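Local structure of acetone carboxylase alpha subunit (5M45) at residues Y558-H563 / Y615-N620. The protein forms the alpha subunit of acetone carboxylase, a metal-containing enzyme subunit of the hydantoinase B/oxoprolinase family. Residues are numbered along the deposited sequence; the frame is centred on the assembly and turned at random.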
loop_
_atom_site.group_PDB
_atom_site.type_symbol
_atom_site.label_atom_id
_atom_site.label_comp_id
_atom_site.label_asym_id
_atom_site.label_seq_id
_atom_site.Cartn_x
_atom_site.Cartn_y
_atom_site.Cartn_z
ATOM N N TYR A 558 -19.800 -21.356 -14.342
ATOM C CA TYR A 558 -19.031 -22.520 -13.959
ATOM C C TYR A 558 -17.566 -22.353 -14.399
ATOM O O TYR A 558 -17.236 -21.456 -15.165
ATOM C CB TYR A 558 -19.647 -23.821 -14.513
ATOM C CG TYR A 558 -19.494 -24.001 -16.029
ATOM C CD1 TYR A 558 -20.391 -23.429 -16.918
ATOM C CD2 TYR A 558 -18.434 -24.734 -16.563
ATOM C CE1 TYR A 558 -20.247 -23.583 -18.301
ATOM C CE2 TYR A 558 -18.277 -24.890 -17.961
ATOM C CZ TYR A 558 -19.176 -24.316 -18.824
ATOM O OH TYR A 558 -19.016 -24.463 -20.214
ATOM N N ARG A 559 -16.718 -23.223 -13.855
ATOM C CA ARG A 559 -15.275 -23.277 -14.096
ATOM C C ARG A 559 -14.895 -24.502 -14.928
ATOM O O ARG A 559 -15.387 -25.610 -14.655
ATOM C CB ARG A 559 -14.546 -23.386 -12.719
ATOM C CG ARG A 559 -13.088 -23.748 -12.776
ATOM C CD ARG A 559 -12.348 -23.603 -11.446
ATOM N NE ARG A 559 -12.751 -24.543 -10.380
ATOM C CZ ARG A 559 -11.987 -24.830 -9.313
ATOM N NH1 ARG A 559 -10.759 -24.319 -9.168
ATOM N NH2 ARG A 559 -12.438 -25.646 -8.380
ATOM N N PHE A 560 -14.029 -24.300 -15.920
ATOM C CA PHE A 560 -13.233 -25.359 -16.559
ATOM C C PHE A 560 -11.769 -24.954 -16.660
ATOM O O PHE A 560 -11.452 -23.934 -17.265
ATOM C CB PHE A 560 -13.716 -25.704 -17.988
ATOM C CG PHE A 560 -12.870 -26.757 -18.674
ATOM C CD1 PHE A 560 -13.149 -28.104 -18.512
ATOM C CD2 PHE A 560 -11.795 -26.392 -19.516
ATOM C CE1 PHE A 560 -12.347 -29.084 -19.137
ATOM C CE2 PHE A 560 -11.020 -27.356 -20.152
ATOM C CZ PHE A 560 -11.291 -28.704 -19.949
ATOM N N ALA A 561 -10.897 -25.784 -16.081
ATOM C CA ALA A 561 -9.454 -25.677 -16.211
ATOM C C ALA A 561 -8.829 -27.054 -16.269
ATOM O O ALA A 561 -9.374 -28.014 -15.694
ATOM C CB ALA A 561 -8.867 -24.899 -15.041
ATOM N N ALA A 562 -7.684 -27.167 -16.948
ATOM C CA ALA A 562 -6.979 -28.456 -17.083
ATOM C C ALA A 562 -5.455 -28.308 -16.928
ATOM O O ALA A 562 -4.845 -27.496 -17.587
ATOM C CB ALA A 562 -7.337 -29.126 -18.421
ATOM N N HIS A 563 -4.878 -29.108 -16.027
ATOM C CA HIS A 563 -3.432 -29.149 -15.748
ATOM C C HIS A 563 -2.819 -30.466 -16.219
ATOM O O HIS A 563 -3.528 -31.459 -16.368
ATOM C CB HIS A 563 -3.162 -28.982 -14.253
ATOM C CG HIS A 563 -3.675 -27.695 -13.688
ATOM N ND1 HIS A 563 -3.144 -26.476 -14.037
ATOM C CD2 HIS A 563 -4.666 -27.430 -12.801
ATOM C CE1 HIS A 563 -3.786 -25.510 -13.408
ATOM N NE2 HIS A 563 -4.695 -26.062 -12.620
ATOM N N TYR A 615 0.956 -25.184 -21.851
ATOM C CA TYR A 615 0.081 -26.253 -22.361
ATOM C C TYR A 615 -1.159 -26.578 -21.474
ATOM O O TYR A 615 -1.998 -27.382 -21.873
ATOM C CB TYR A 615 0.860 -27.534 -22.757
ATOM C CG TYR A 615 1.872 -27.320 -23.868
ATOM C CD1 TYR A 615 1.498 -27.382 -25.191
ATOM C CD2 TYR A 615 3.236 -27.145 -23.584
ATOM C CE1 TYR A 615 2.414 -27.255 -26.220
ATOM C CE2 TYR A 615 4.190 -27.005 -24.593
ATOM C CZ TYR A 615 3.762 -27.060 -25.921
ATOM O OH TYR A 615 4.645 -26.928 -26.971
ATOM N N ASP A 616 -1.286 -25.940 -20.316
ATOM C CA ASP A 616 -2.523 -25.985 -19.508
ATOM C C ASP A 616 -3.646 -25.157 -20.171
ATOM O O ASP A 616 -3.369 -24.247 -20.998
ATOM C CB ASP A 616 -2.283 -25.496 -18.066
ATOM C CG ASP A 616 -1.435 -26.450 -17.212
ATOM O OD1 ASP A 616 -1.064 -27.566 -17.648
ATOM O OD2 ASP A 616 -1.144 -26.065 -16.035
ATOM N N LEU A 617 -4.902 -25.486 -19.816
ATOM C CA LEU A 617 -6.090 -24.862 -20.420
ATOM C C LEU A 617 -6.933 -24.112 -19.404
ATOM O O LEU A 617 -7.029 -24.527 -18.257
ATOM C CB LEU A 617 -6.968 -25.919 -21.083
ATOM C CG LEU A 617 -6.391 -26.703 -22.264
ATOM C CD1 LEU A 617 -7.395 -27.755 -22.720
ATOM C CD2 LEU A 617 -5.988 -25.801 -23.420
ATOM N N TYR A 618 -7.550 -23.026 -19.860
ATOM C CA TYR A 618 -8.459 -22.174 -19.057
ATOM C C TYR A 618 -9.622 -21.752 -19.964
ATOM O O TYR A 618 -9.380 -21.224 -21.066
ATOM C CB TYR A 618 -7.665 -20.939 -18.562
ATOM C CG TYR A 618 -8.378 -19.919 -17.657
ATOM C CD1 TYR A 618 -9.417 -19.098 -18.134
ATOM C CD2 TYR A 618 -7.954 -19.719 -16.324
ATOM C CE1 TYR A 618 -10.039 -18.162 -17.321
ATOM C CE2 TYR A 618 -8.579 -18.784 -15.508
ATOM C CZ TYR A 618 -9.614 -17.997 -16.012
ATOM O OH TYR A 618 -10.240 -17.034 -15.215
ATOM N N LEU A 619 -10.873 -21.997 -19.511
ATOM C CA LEU A 619 -12.087 -21.538 -20.246
ATOM C C LEU A 619 -12.572 -20.190 -19.714
ATOM O O LEU A 619 -12.937 -20.105 -18.553
ATOM C CB LEU A 619 -13.218 -22.579 -20.158
ATOM C CG LEU A 619 -14.538 -22.213 -20.853
ATOM C CD1 LEU A 619 -14.348 -22.184 -22.355
ATOM C CD2 LEU A 619 -15.670 -23.187 -20.501
ATOM N N ASN A 620 -12.578 -19.157 -20.552
ATOM C CA ASN A 620 -13.195 -17.853 -20.246
ATOM C C ASN A 620 -14.636 -17.792 -20.769
ATOM O O ASN A 620 -14.868 -17.822 -21.987
ATOM C CB ASN A 620 -12.377 -16.691 -20.862
ATOM C CG ASN A 620 -12.527 -15.384 -20.084
ATOM O OD1 ASN A 620 -12.755 -15.400 -18.894
ATOM N ND2 ASN A 620 -12.399 -14.246 -20.771
HETATM O O HOH W 1 -14.992 -21.954 -17.107
#
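Strands 559-563 and 617-621 are antiparallel neighbours in a five-stranded sheet, paired by Ala-562 with Leu-617: Ala-562 N to Leu-617 O and Leu-617 N to Ala-562 O, each 3.0 Å. A third bond runs from Leu-619 N to Phe-560 O at 3.0 Å. Beyond it the strands admit a water, which accepts from Phe-560 N and donates to Leu-619 O and Tyr-558 O. On one face apolar Phe-560, Ala-562, Leu-617 and Leu-619 are buried together, Ala-562 CB 4.2 Å from Leu-617 CB and Phe-560 CB 3.8 Å from Leu-619 CB. Leu-619 CG lies anti to the backbone N (chi1 179°); its CD2 branch meets Tyr-558 3.6 Å from OH, a hydroxyl hydrogen-bonded to Asp-582. Ala-561 and Tyr-618 form the non-hydrogen-bonded pair on the opposite face. Both strands are interior: 598-602 pairs with 559-563, and 520-526 with 617-621. At the far end His-563 ND1 donates to Asp-616 OD2 (2.9 Å, 172° at the hydrogen); OD2 lies in the imidazole plane, whereas ND1 comes from above the carboxylate plane. Histidine suits this buried place because its two ring nitrogens serve two carboxylates, NE2 being hydrogen-bonded to Glu-610, while Ser-613 N also holds Asp-616 OD2.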